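Local coordinates for protein sugar kinase (Agrobacterium tumefaciens, PDB 2RBC) that probably phosphorylates a sugar or related carbohydrate at the expense of ATP, as a putative ribokinase of the pfkB carbohydrate kinase family, at residues A[184-189]-A[280-285]; A[196-201]-A[215-220]; A[225-230]-A[239-244]; A[295-300]-A[327-332]. One frame throughout, in Å; residues are numbered along the deposited sequence.

Contact 1. Residues A[184-189]-A[280-285]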
loop_
_atom_site.group_PDB
_atom_site.type_symbol
_atom_site.label_atom_id
_atom_site.label_comp_id
_atom_site.label_asym_id
_atom_site.label_seq_id
_atom_site.Cartn_x
_atom_site.Cartn_y
_atom_site.Cartn_z
ATOM N N PRO A 184 25.764 -14.131 -22.926
ATOM C CA PRO A 184 24.432 -13.698 -23.313
ATOM C C PRO A 184 24.085 -12.424 -22.560
ATOM O O PRO A 184 24.285 -12.354 -21.346
ATOM C CB PRO A 184 23.531 -14.850 -22.855
ATOM C CG PRO A 184 24.415 -16.026 -22.761
ATOM C CD PRO A 184 25.751 -15.474 -22.322
ATOM N N ALA A 185 23.587 -11.440 -23.309
ATOM C CA ALA A 185 23.259 -10.116 -22.859
ATOM C C ALA A 185 21.808 -9.884 -23.261
ATOM O O ALA A 185 21.508 -9.556 -24.411
ATOM C CB ALA A 185 24.230 -9.088 -23.504
ATOM N N ILE A 186 20.893 -10.136 -22.335
ATOM C CA ILE A 186 19.468 -10.283 -22.660
ATOM C C ILE A 186 18.696 -9.046 -22.228
ATOM O O ILE A 186 18.827 -8.567 -21.098
ATOM C CB ILE A 186 18.898 -11.593 -22.045
ATOM C CG1 ILE A 186 19.744 -12.805 -22.532
ATOM C CG2 ILE A 186 17.450 -11.794 -22.450
ATOM C CD1 ILE A 186 19.813 -13.921 -21.615
ATOM N N LEU A 187 17.894 -8.518 -23.152
ATOM C CA LEU A 187 17.041 -7.389 -22.880
ATOM C C LEU A 187 15.611 -7.860 -22.763
ATOM O O LEU A 187 15.098 -8.448 -23.687
ATOM C CB LEU A 187 17.153 -6.339 -23.986
ATOM C CG LEU A 187 16.212 -5.119 -23.880
ATOM C CD1 LEU A 187 16.445 -4.259 -22.627
ATOM C CD2 LEU A 187 16.279 -4.249 -25.148
ATOM N N ASP A 188 14.995 -7.573 -21.613
ATOM C CA ASP A 188 13.560 -7.651 -21.402
ATOM C C ASP A 188 13.024 -6.356 -21.980
ATOM O O ASP A 188 13.182 -5.294 -21.400
ATOM C CB ASP A 188 13.269 -7.761 -19.900
ATOM C CG ASP A 188 11.796 -7.569 -19.554
ATOM O OD1 ASP A 188 10.930 -7.489 -20.476
ATOM O OD2 ASP A 188 11.513 -7.532 -18.332
ATOM N N GLY A 189 12.469 -6.441 -23.177
ATOM C CA GLY A 189 12.033 -5.271 -23.903
ATOM C C GLY A 189 10.560 -5.087 -23.642
ATOM O O GLY A 189 9.704 -5.463 -24.460
ATOM N N GLY A 280 13.476 -14.633 -16.869
ATOM C CA GLY A 280 14.461 -15.206 -15.977
ATOM C C GLY A 280 14.777 -16.638 -16.392
ATOM O O GLY A 280 15.933 -17.021 -16.386
ATOM N N THR A 281 13.755 -17.431 -16.724
ATOM C CA THR A 281 13.965 -18.814 -17.176
ATOM C C THR A 281 14.784 -18.813 -18.455
ATOM O O THR A 281 15.707 -19.617 -18.634
ATOM C CB THR A 281 12.582 -19.530 -17.402
ATOM O OG1 THR A 281 11.839 -19.553 -16.165
ATOM C CG2 THR A 281 12.770 -20.957 -17.876
ATOM N N PHE A 282 14.461 -17.883 -19.347
ATOM C CA PHE A 282 15.099 -17.807 -20.634
ATOM C C PHE A 282 16.554 -17.424 -20.483
ATOM O O PHE A 282 17.413 -17.974 -21.130
ATOM C CB PHE A 282 14.361 -16.814 -21.538
ATOM C CG PHE A 282 14.910 -16.782 -22.928
ATOM C CD1 PHE A 282 14.495 -17.714 -23.863
ATOM C CD2 PHE A 282 15.869 -15.841 -23.287
ATOM C CE1 PHE A 282 15.030 -17.729 -25.137
ATOM C CE2 PHE A 282 16.401 -15.841 -24.581
ATOM C CZ PHE A 282 15.979 -16.793 -25.500
ATOM N N ALA A 283 16.820 -16.455 -19.623
ATOM C CA ALA A 283 18.159 -16.039 -19.312
ATOM C C ALA A 283 19.004 -17.159 -18.709
ATOM O O ALA A 283 20.145 -17.376 -19.127
ATOM C CB ALA A 283 18.130 -14.841 -18.398
ATOM N N LEU A 284 18.440 -17.891 -17.759
ATOM C CA LEU A 284 19.085 -19.086 -17.274
ATOM C C LEU A 284 19.293 -20.128 -18.378
ATOM O O LEU A 284 20.378 -20.674 -18.462
ATOM C CB LEU A 284 18.352 -19.675 -16.059
ATOM C CG LEU A 284 18.915 -20.970 -15.429
ATOM C CD1 LEU A 284 20.303 -20.723 -14.880
ATOM C CD2 LEU A 284 17.959 -21.473 -14.348
ATOM N N ALA A 285 18.294 -20.384 -19.222
ATOM C CA ALA A 285 18.455 -21.364 -20.331
ATOM C C ALA A 285 19.638 -20.983 -21.259
ATOM O O ALA A 285 20.409 -21.836 -21.701
ATOM C CB ALA A 285 17.152 -21.505 -21.123
#
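The F282 ring meets I186 at its edge: CG2 of I186 lies near the plane of the ring, a loose 4.4 Å from CD2. The ring also meets F238, their planes inclined at about 30°, and it touches S299 of helix 292-307. The closer packing across the contact is made by the other branch of the isoleucine. I186 holds CG1 anti to its carbonyl carbon (chi1 -56°), and with chi2 at 150° the terminal methyl reaches the helix, where CD1 stands 3.5 Å from CA of A283 and 3.7 Å from CB of the same residue. One branch thus meets the small alanine while the other borders the phenyl edge. At A283 the small side chain lets that methyl come right up to the helix backbone. L162 of the neighbouring parallel strand 160-163 touches both I186 and A283, and M286 extends the same apolar patch one turn further along the helix. Between the two segments there is no hydrogen bond; strand 185-189 takes its backbone bonds from strands on both flanks. The join between 184-189 and 280-285 is therefore hydrocarbon packing, buried in the core of the ribokinase-like alpha/beta fold.

Contact 2. Residues A[196-201]-A[215-220]. With SO4 (sulfate ion), chain E.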
loop_
_atom_site.group_PDB
_atom_site.type_symbol
_atom_site.label_atom_id
_atom_site.label_comp_id
_atom_site.label_asym_id
_atom_site.label_seq_id
_atom_site.Cartn_x
_atom_site.Cartn_y
_atom_site.Cartn_z
ATOM N N THR A 196 13.972 4.783 -25.253
ATOM C CA THR A 196 14.621 3.891 -24.289
ATOM C C THR A 196 14.859 2.500 -24.907
ATOM O O THR A 196 15.974 1.970 -24.865
ATOM C CB THR A 196 13.786 3.780 -23.014
ATOM O OG1 THR A 196 13.795 5.055 -22.364
ATOM C CG2 THR A 196 14.328 2.715 -22.065
ATOM N N LEU A 197 13.813 1.941 -25.504
ATOM C CA LEU A 197 13.888 0.657 -26.213
ATOM C C LEU A 197 14.917 0.725 -27.341
ATOM O O LEU A 197 15.724 -0.181 -27.489
ATOM C CB LEU A 197 12.504 0.251 -26.754
ATOM C CG LEU A 197 11.480 -0.275 -25.748
ATOM C CD1 LEU A 197 10.062 -0.351 -26.341
ATOM C CD2 LEU A 197 11.930 -1.611 -25.231
ATOM N N GLU A 198 14.908 1.813 -28.110
ATOM C CA GLU A 198 15.830 1.963 -29.244
ATOM C C GLU A 198 17.248 2.148 -28.775
ATOM O O GLU A 198 18.163 1.767 -29.466
ATOM C CB GLU A 198 15.413 3.135 -30.150
ATOM C CG GLU A 198 14.130 2.856 -30.934
ATOM C CD GLU A 198 13.526 4.098 -31.616
ATOM O OE1 GLU A 198 13.814 5.265 -31.221
ATOM O OE2 GLU A 198 12.754 3.875 -32.576
ATOM N N GLY A 199 17.425 2.731 -27.589
ATOM C CA GLY A 199 18.758 2.866 -27.002
ATOM C C GLY A 199 19.356 1.566 -26.479
ATOM O O GLY A 199 20.550 1.335 -26.574
ATOM N N LEU A 200 18.526 0.697 -25.936
ATOM C CA LEU A 200 19.021 -0.523 -25.350
ATOM C C LEU A 200 19.162 -1.683 -26.342
ATOM O O LEU A 200 20.059 -2.527 -26.206
ATOM C CB LEU A 200 18.112 -0.925 -24.172
ATOM C CG LEU A 200 18.184 -0.028 -22.922
ATOM C CD1 LEU A 200 17.147 -0.457 -21.931
ATOM C CD2 LEU A 200 19.596 -0.037 -22.285
ATOM N N ALA A 201 18.224 -1.789 -27.277
ATOM C CA ALA A 201 18.180 -2.901 -28.231
ATOM C C ALA A 201 19.513 -3.174 -28.955
ATOM O O ALA A 201 19.952 -4.329 -29.057
ATOM C CB ALA A 201 16.996 -2.654 -29.255
ATOM N N THR A 215 4.694 -3.728 -30.406
ATOM C CA THR A 215 3.661 -2.961 -31.110
ATOM C C THR A 215 4.092 -1.513 -31.222
ATOM O O THR A 215 4.009 -0.913 -32.276
ATOM C CB THR A 215 2.318 -3.048 -30.350
ATOM O OG1 THR A 215 1.940 -4.436 -30.189
ATOM C CG2 THR A 215 1.248 -2.296 -31.066
ATOM N N ARG A 216 4.556 -0.954 -30.112
ATOM C CA ARG A 216 4.961 0.427 -30.118
ATOM C C ARG A 216 6.162 0.661 -30.995
ATOM O O ARG A 216 6.227 1.657 -31.714
ATOM C CB ARG A 216 5.293 0.927 -28.706
ATOM C CG ARG A 216 5.584 2.435 -28.742
ATOM C CD ARG A 216 5.947 3.072 -27.382
ATOM N NE ARG A 216 4.968 2.793 -26.336
ATOM C CZ ARG A 216 5.052 3.258 -25.087
ATOM N NH1 ARG A 216 6.065 4.039 -24.716
ATOM N NH2 ARG A 216 4.116 2.934 -24.205
ATOM N N LEU A 217 7.118 -0.259 -30.935
ATOM C CA LEU A 217 8.373 -0.094 -31.653
ATOM C C LEU A 217 8.201 -0.204 -33.169
ATOM O O LEU A 217 8.882 0.504 -33.913
ATOM C CB LEU A 217 9.429 -1.097 -31.122
ATOM C CG LEU A 217 10.905 -0.883 -31.482
ATOM C CD1 LEU A 217 11.427 0.511 -31.066
ATOM C CD2 LEU A 217 11.738 -1.982 -30.831
ATOM N N THR A 218 7.298 -1.081 -33.620
ATOM C CA THR A 218 7.110 -1.374 -35.039
ATOM C C THR A 218 5.946 -0.648 -35.614
ATOM O O THR A 218 5.860 -0.445 -36.827
ATOM C CB THR A 218 6.856 -2.879 -35.307
ATOM O OG1 THR A 218 5.568 -3.272 -34.773
ATOM C CG2 THR A 218 7.986 -3.723 -34.727
ATOM N N GLY A 219 5.028 -0.268 -34.744
ATOM C CA GLY A 219 3.784 0.316 -35.174
ATOM C C GLY A 219 2.871 -0.640 -35.930
ATOM O O GLY A 219 1.984 -0.176 -36.658
ATOM N N LEU A 220 3.069 -1.952 -35.771
ATOM C CA LEU A 220 2.201 -2.946 -36.398
ATOM C C LEU A 220 1.302 -3.588 -35.367
ATOM O O LEU A 220 1.506 -3.459 -34.170
ATOM C CB LEU A 220 3.015 -4.019 -37.124
ATOM C CG LEU A 220 3.973 -3.491 -38.196
ATOM C CD1 LEU A 220 4.763 -4.612 -38.818
ATOM C CD2 LEU A 220 3.241 -2.715 -39.266
HETATM S S SO4 E . 7.000 7.057 -26.798
HETATM O O1 SO4 E . 6.017 7.079 -27.881
HETATM O O2 SO4 E . 8.002 8.107 -26.988
HETATM O O3 SO4 E . 6.337 7.221 -25.502
HETATM O O4 SO4 E . 7.677 5.773 -26.840
HETATM O O HOH W 1 10.044 2.998 -33.694
#
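L217, in one of its two modelled positions, carries CG anti to its backbone N (chi1 -165°), and E198 runs extended beyond CG, which brings leucine methyl CD1 against the aliphatic part of the glutamate. Helix 194-200 is the crossover helix of a beta-alpha-beta unit between parallel strands 185-189 and 206-210; helix 211-218 follows the second strand, whose F209 touches L217. In that position CD1 of L217 is 3.6 Å from CG of E198, the two side chains crossing at a slant, while CB of L197 lies farther off, 4.5 Å from the same methyl. The carboxylate of E198 is tied to the second helix through a water, which donates to OE2 at 3.1 Å and to the carbonyl oxygen of L217 at 2.8 Å; R233 also bonds that oxygen through NH1. T218 opens an ST turn, its OG1 accepting from N of L220 as the chain leaves the helix through G219 with positive phi. R216 bends at chi3 (-53°) and turns a guanidinium edge to a sulfate, probably from the crystallisation liquor, which V194 N binds as well. NH1 of R216 lies 3.2 Å from sulfate O4, with an N-H...O angle of 150°.

Contact 3. Residues A[225-230]-A[239-244]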
loop_
_atom_site.group_PDB
_atom_site.type_symbol
_atom_site.label_atom_id
_atom_site.label_comp_id
_atom_site.label_asym_id
_atom_site.label_seq_id
_atom_site.Cartn_x
_atom_site.Cartn_y
_atom_site.Cartn_z
ATOM N N ASP A 225 3.693 -10.347 -37.724
ATOM C CA ASP A 225 4.130 -9.308 -38.666
ATOM C C ASP A 225 5.246 -8.426 -38.112
ATOM O O ASP A 225 5.867 -7.663 -38.850
ATOM C CB ASP A 225 2.983 -8.377 -39.002
ATOM C CG ASP A 225 1.905 -9.048 -39.835
ATOM O OD1 ASP A 225 2.206 -10.024 -40.583
ATOM O OD2 ASP A 225 0.775 -8.545 -39.756
HETATM N N MSE A 226 5.483 -8.505 -36.819
HETATM C CA MSE A 226 6.501 -7.662 -36.203
HETATM C C MSE A 226 7.888 -8.282 -36.306
HETATM O O MSE A 226 8.873 -7.576 -36.357
HETATM C CB MSE A 226 6.154 -7.400 -34.747
HETATM C CG MSE A 226 4.820 -6.720 -34.586
HETATM SE SE MSE A 226 4.364 -6.627 -32.699
HETATM C CE MSE A 226 2.468 -6.144 -32.949
ATOM N N LEU A 227 7.954 -9.605 -36.364
ATOM C CA LEU A 227 9.234 -10.282 -36.379
ATOM C C LEU A 227 10.067 -9.976 -37.641
ATOM O O LEU A 227 11.291 -9.795 -37.531
ATOM C CB LEU A 227 9.073 -11.796 -36.129
ATOM C CG LEU A 227 9.034 -12.208 -34.649
ATOM C CD1 LEU A 227 10.347 -11.824 -34.024
ATOM C CD2 LEU A 227 7.920 -11.566 -33.880
ATOM N N PRO A 228 9.449 -9.959 -38.839
ATOM C CA PRO A 228 10.238 -9.558 -40.005
ATOM C C PRO A 228 10.940 -8.193 -39.888
ATOM O O PRO A 228 12.111 -8.080 -40.268
ATOM C CB PRO A 228 9.223 -9.611 -41.159
ATOM C CG PRO A 228 8.243 -10.624 -40.710
ATOM C CD PRO A 228 8.105 -10.424 -39.243
ATOM N N VAL A 229 10.243 -7.204 -39.319
ATOM C CA VAL A 229 10.777 -5.859 -39.199
ATOM C C VAL A 229 11.842 -5.823 -38.101
ATOM O O VAL A 229 12.880 -5.215 -38.273
ATOM C CB VAL A 229 9.683 -4.803 -38.869
ATOM C CG1 VAL A 229 10.223 -3.395 -39.237
ATOM C CG2 VAL A 229 8.414 -5.089 -39.637
ATOM N N LEU A 230 11.577 -6.490 -36.979
ATOM C CA LEU A 230 12.478 -6.449 -35.859
ATOM C C LEU A 230 13.768 -7.221 -36.208
ATOM O O LEU A 230 14.852 -6.791 -35.845
ATOM C CB LEU A 230 11.807 -7.010 -34.586
ATOM C CG LEU A 230 10.710 -6.159 -33.943
ATOM C CD1 LEU A 230 10.011 -6.918 -32.788
ATOM C CD2 LEU A 230 11.350 -4.820 -33.458
ATOM N N ILE A 239 15.768 -12.350 -31.523
ATOM C CA ILE A 239 14.585 -11.549 -31.224
ATOM C C ILE A 239 13.361 -12.433 -31.011
ATOM O O ILE A 239 12.994 -13.204 -31.889
ATOM C CB ILE A 239 14.226 -10.610 -32.379
ATOM C CG1 ILE A 239 15.422 -9.716 -32.793
ATOM C CG2 ILE A 239 12.965 -9.785 -32.041
ATOM C CD1 ILE A 239 15.824 -8.679 -31.775
ATOM N N ALA A 240 12.732 -12.293 -29.849
ATOM C CA ALA A 240 11.472 -12.950 -29.562
ATOM C C ALA A 240 10.395 -11.918 -29.203
ATOM O O ALA A 240 10.693 -10.875 -28.635
ATOM C CB ALA A 240 11.653 -13.992 -28.385
ATOM N N VAL A 241 9.154 -12.207 -29.560
ATOM C CA VAL A 241 8.028 -11.437 -29.053
ATOM C C VAL A 241 7.085 -12.420 -28.388
ATOM O O VAL A 241 6.660 -13.402 -29.032
ATOM C CB VAL A 241 7.296 -10.641 -30.149
ATOM C CG1 VAL A 241 6.180 -9.771 -29.510
ATOM C CG2 VAL A 241 8.277 -9.742 -30.955
ATOM N N THR A 242 6.786 -12.186 -27.104
ATOM C CA THR A 242 5.827 -13.047 -26.370
ATOM C C THR A 242 4.425 -12.481 -26.513
ATOM O O THR A 242 4.252 -11.260 -26.626
ATOM C CB THR A 242 6.180 -13.184 -24.899
ATOM O OG1 THR A 242 6.164 -11.879 -24.296
ATOM C CG2 THR A 242 7.560 -13.826 -24.743
ATOM N N ALA A 243 3.431 -13.379 -26.533
ATOM C CA ALA A 243 2.020 -13.013 -26.711
ATOM C C ALA A 243 1.124 -13.728 -25.691
ATOM O O ALA A 243 -0.025 -14.043 -25.973
ATOM C CB ALA A 243 1.557 -13.297 -28.178
ATOM N N GLY A 244 1.662 -13.978 -24.493
ATOM C CA GLY A 244 0.953 -14.721 -23.446
ATOM C C GLY A 244 0.399 -16.054 -23.893
ATOM O O GLY A 244 1.107 -16.896 -24.439
#
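L227 and L230, one helical turn apart, set their methyls against I239 and V241, two residues apart on the strand. Segments 225-230 and 239-242 run nearly antiparallel, at 155°, with axes 9.1 Å apart. The bump at the centre is CG2 of V241, which fits between the two leucines: CD2 of L227 approaches it to 3.5 Å, tighter than ordinary van der Waals contact, and CD1 of L230 lies 3.8 Å from it. I239 presents the matching knob with its own CG2, 3.9 Å from CD1 of L227 and equally far from CB of L230. CG1 of I239 at chi1 -54° leaves CG2 anti to the backbone N, which carries it between the leucines. Each leucine therefore straddles both strand residues, L227 sliding past them in the opposite direction and L230 crossing them at about a right angle. CD1 of L227 also rests 3.7 Å from the carbonyl oxygen of I239. F209 backs L230 and I239 from the next strand, and W249 flanks L227 from the antiparallel side. The arrangement is that of the right-handed beta-alpha-beta crossover of Rossmann-like folds, helix 223-233 being the second of two helices in the link between strands 206-210 and 238-242.

Contact 4. Residues A[295-300]-A[327-332]. With SO4 (sulfate ion), chain B.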
loop_
_atom_site.group_PDB
_atom_site.type_symbol
_atom_site.label_atom_id
_atom_site.label_comp_id
_atom_site.label_asym_id
_atom_site.label_seq_id
_atom_site.Cartn_x
_atom_site.Cartn_y
_atom_site.Cartn_z
ATOM N N ALA A 295 14.498 -23.636 -24.956
ATOM C CA ALA A 295 14.495 -22.504 -24.027
ATOM C C ALA A 295 13.165 -21.754 -24.050
ATOM O O ALA A 295 12.658 -21.352 -23.021
ATOM C CB ALA A 295 15.623 -21.584 -24.352
ATOM N N VAL A 296 12.592 -21.565 -25.228
ATOM C CA VAL A 296 11.309 -20.917 -25.329
ATOM C C VAL A 296 10.245 -21.793 -24.673
ATOM O O VAL A 296 9.378 -21.291 -23.996
ATOM C CB VAL A 296 10.953 -20.599 -26.762
ATOM C CG1 VAL A 296 9.492 -20.149 -26.855
ATOM C CG2 VAL A 296 11.883 -19.525 -27.341
ATOM N N ARG A 297 10.280 -23.096 -24.926
ATOM C CA ARG A 297 9.349 -24.024 -24.271
ATOM C C ARG A 297 9.407 -24.004 -22.756
ATOM O O ARG A 297 8.368 -23.888 -22.101
ATOM C CB ARG A 297 9.591 -25.464 -24.721
ATOM C CG ARG A 297 9.011 -25.772 -26.041
ATOM C CD ARG A 297 9.562 -27.033 -26.591
ATOM N NE ARG A 297 8.855 -27.386 -27.799
ATOM C CZ ARG A 297 8.953 -28.567 -28.394
ATOM N NH1 ARG A 297 9.750 -29.510 -27.919
ATOM N NH2 ARG A 297 8.229 -28.808 -29.459
ATOM N N LEU A 298 10.606 -24.148 -22.199
ATOM C CA LEU A 298 10.781 -24.157 -20.760
ATOM C C LEU A 298 10.274 -22.856 -20.126
ATOM O O LEU A 298 9.591 -22.905 -19.102
ATOM C CB LEU A 298 12.260 -24.366 -20.398
ATOM C CG LEU A 298 12.619 -24.614 -18.933
ATOM C CD1 LEU A 298 12.187 -25.994 -18.415
ATOM C CD2 LEU A 298 14.123 -24.340 -18.715
ATOM N N SER A 299 10.618 -21.717 -20.738
ATOM C CA SER A 299 10.202 -20.412 -20.251
ATOM C C SER A 299 8.691 -20.245 -20.313
ATOM O O SER A 299 8.081 -19.677 -19.384
ATOM C CB SER A 299 10.869 -19.325 -21.078
ATOM O OG SER A 299 12.263 -19.487 -21.087
ATOM N N SER A 300 8.096 -20.744 -21.399
ATOM C CA SER A 300 6.659 -20.724 -21.576
ATOM C C SER A 300 5.931 -21.530 -20.516
ATOM O O SER A 300 4.948 -21.055 -19.933
ATOM C CB SER A 300 6.259 -21.276 -22.955
ATOM O OG SER A 300 6.709 -20.396 -23.968
ATOM N N ARG A 327 7.032 -32.079 -19.902
ATOM C CA ARG A 327 6.995 -33.451 -20.382
ATOM C C ARG A 327 5.580 -33.915 -20.700
ATOM O O ARG A 327 5.329 -34.477 -21.754
ATOM C CB ARG A 327 7.650 -34.342 -19.332
ATOM C CG ARG A 327 7.784 -35.762 -19.725
ATOM C CD ARG A 327 8.171 -36.691 -18.537
ATOM N NE ARG A 327 7.095 -37.039 -17.576
ATOM C CZ ARG A 327 5.996 -37.753 -17.850
ATOM N NH1 ARG A 327 5.759 -38.206 -19.075
ATOM N NH2 ARG A 327 5.112 -38.012 -16.877
ATOM N N GLN A 328 4.661 -33.701 -19.758
ATOM C CA GLN A 328 3.264 -34.083 -19.940
ATOM C C GLN A 328 2.598 -33.296 -21.078
ATOM O O GLN A 328 1.863 -33.862 -21.877
ATOM C CB GLN A 328 2.490 -33.878 -18.645
ATOM C CG GLN A 328 3.022 -34.683 -17.485
ATOM C CD GLN A 328 1.968 -35.026 -16.436
ATOM O OE1 GLN A 328 0.757 -35.000 -16.691
ATOM N NE2 GLN A 328 2.437 -35.387 -15.257
ATOM N N TRP A 329 2.895 -32.010 -21.156
ATOM C CA TRP A 329 2.353 -31.118 -22.194
ATOM C C TRP A 329 2.820 -31.499 -23.578
ATOM O O TRP A 329 2.004 -31.614 -24.492
ATOM C CB TRP A 329 2.753 -29.685 -21.869
ATOM C CG TRP A 329 2.496 -28.710 -22.940
ATOM C CD1 TRP A 329 1.301 -28.411 -23.521
ATOM C CD2 TRP A 329 3.463 -27.845 -23.538
ATOM N NE1 TRP A 329 1.473 -27.423 -24.477
ATOM C CE2 TRP A 329 2.788 -27.062 -24.505
ATOM C CE3 TRP A 329 4.835 -27.661 -23.349
ATOM C CZ2 TRP A 329 3.443 -26.098 -25.280
ATOM C CZ3 TRP A 329 5.486 -26.694 -24.101
ATOM C CH2 TRP A 329 4.779 -25.911 -25.054
ATOM N N LEU A 330 4.108 -31.783 -23.707
ATOM C CA LEU A 330 4.668 -32.245 -24.965
ATOM C C LEU A 330 4.106 -33.590 -25.393
ATOM O O LEU A 330 4.250 -33.955 -26.545
ATOM C CB LEU A 330 6.199 -32.270 -24.925
ATOM C CG LEU A 330 6.831 -30.870 -24.805
ATOM C CD1 LEU A 330 8.335 -30.932 -24.640
ATOM C CD2 LEU A 330 6.461 -29.940 -25.967
ATOM N N GLU A 331 3.467 -34.326 -24.479
ATOM C CA GLU A 331 2.728 -35.552 -24.838
ATOM C C GLU A 331 1.207 -35.408 -24.858
ATOM O O GLU A 331 0.511 -36.408 -24.878
ATOM C CB GLU A 331 3.062 -36.646 -23.841
ATOM C CG GLU A 331 4.518 -37.016 -23.831
ATOM C CD GLU A 331 4.889 -37.955 -22.670
ATOM O OE1 GLU A 331 3.959 -38.402 -21.920
ATOM O OE2 GLU A 331 6.128 -38.232 -22.522
ATOM N N ARG A 332 0.684 -34.186 -24.858
ATOM C CA ARG A 332 -0.773 -33.952 -24.866
ATOM C C ARG A 332 -1.414 -34.477 -26.144
ATOM O O ARG A 332 -0.729 -34.637 -27.165
ATOM C CB ARG A 332 -1.095 -32.455 -24.757
ATOM C CG ARG A 332 -0.811 -31.643 -26.048
ATOM C CD ARG A 332 -0.834 -30.160 -25.762
ATOM N NE ARG A 332 -0.427 -29.326 -26.896
ATOM C CZ ARG A 332 0.835 -29.139 -27.314
ATOM N NH1 ARG A 332 1.071 -28.344 -28.352
ATOM N NH2 ARG A 332 1.870 -29.740 -26.730
HETATM S S SO4 B . 4.583 -27.948 -29.419
HETATM O O1 SO4 B . 4.670 -29.250 -30.074
HETATM O O2 SO4 B . 5.841 -27.233 -29.569
HETATM O O3 SO4 B . 3.543 -27.119 -30.037
HETATM O O4 SO4 B . 4.314 -28.195 -28.004
#
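R297 and L330 face each other from two helices whose nearest CA atoms, those of these two residues, stand 9.5 Å apart. Segment 295-300 lies in the middle of helix 292-307; 327-332 is the last turn of helix 319-330 and the start of the tail. The backbones stay apart, and long side chains bridge the gap. R297 stretches out from CG to NE and brings its guanidinium face against L330, whose CD2 sits over the centre of that face, 3.7 Å from CZ. Further back along the arginine, CG lies 4.1 Å from CZ3 of W329, with the guanidinium and indole planes 72° apart. A sulfate, probably from the crystallisation liquor, joins the two sides. NH2 of R297 donates to its O2 at 2.9 Å, and R332 reaches it with both terminal nitrogens, NH2 bonding O4 at 3.2 Å. The same O4 lies over one face of the W329 ring, 3.5 Å from CZ2. R332 is steadied from its own segment: its NH2 bonds the carbonyl oxygen of W329 at 2.9 Å, coming from above the carbonyl plane, and NE1 of W329 lies over one face of its guanidinium. The anion probably offsets the charge of both arginines, one from helix 292-307, the other just past helix 319-330. Q261, at the end of strand 258-261, supplies another bond to the sulfate and accepts from NE of R297. Helix 292-307 is backed by helix 274-287, where A285 and F282 touch A295 and S299, and helix 319-330 packs on it through M326, which touches R297 and L298.

Overall arrangement
Contacts 1 to 3 are buried; 1 and 3 are apolar, each pressing a helix onto the large sheet, at strands 185-189 and 238-242, and their nearest atoms are about 6 Å apart. Contact 2 joins two helices, has one exposed residue, E198, and adds a water bridge and a sulfate to its leucine packing. It touches contact 1 where L187 and G189 meet helix 194-200, and contact 3 where M226 packs against T215, T218 and L220. Contact 4, some 19 Å from the chain centre, is the most polar, its arginines sharing an anion. Helices 274-287 and 292-307 tie it to contact 1, whereas contact 2 lies about 17 Å from it at the nearest atoms.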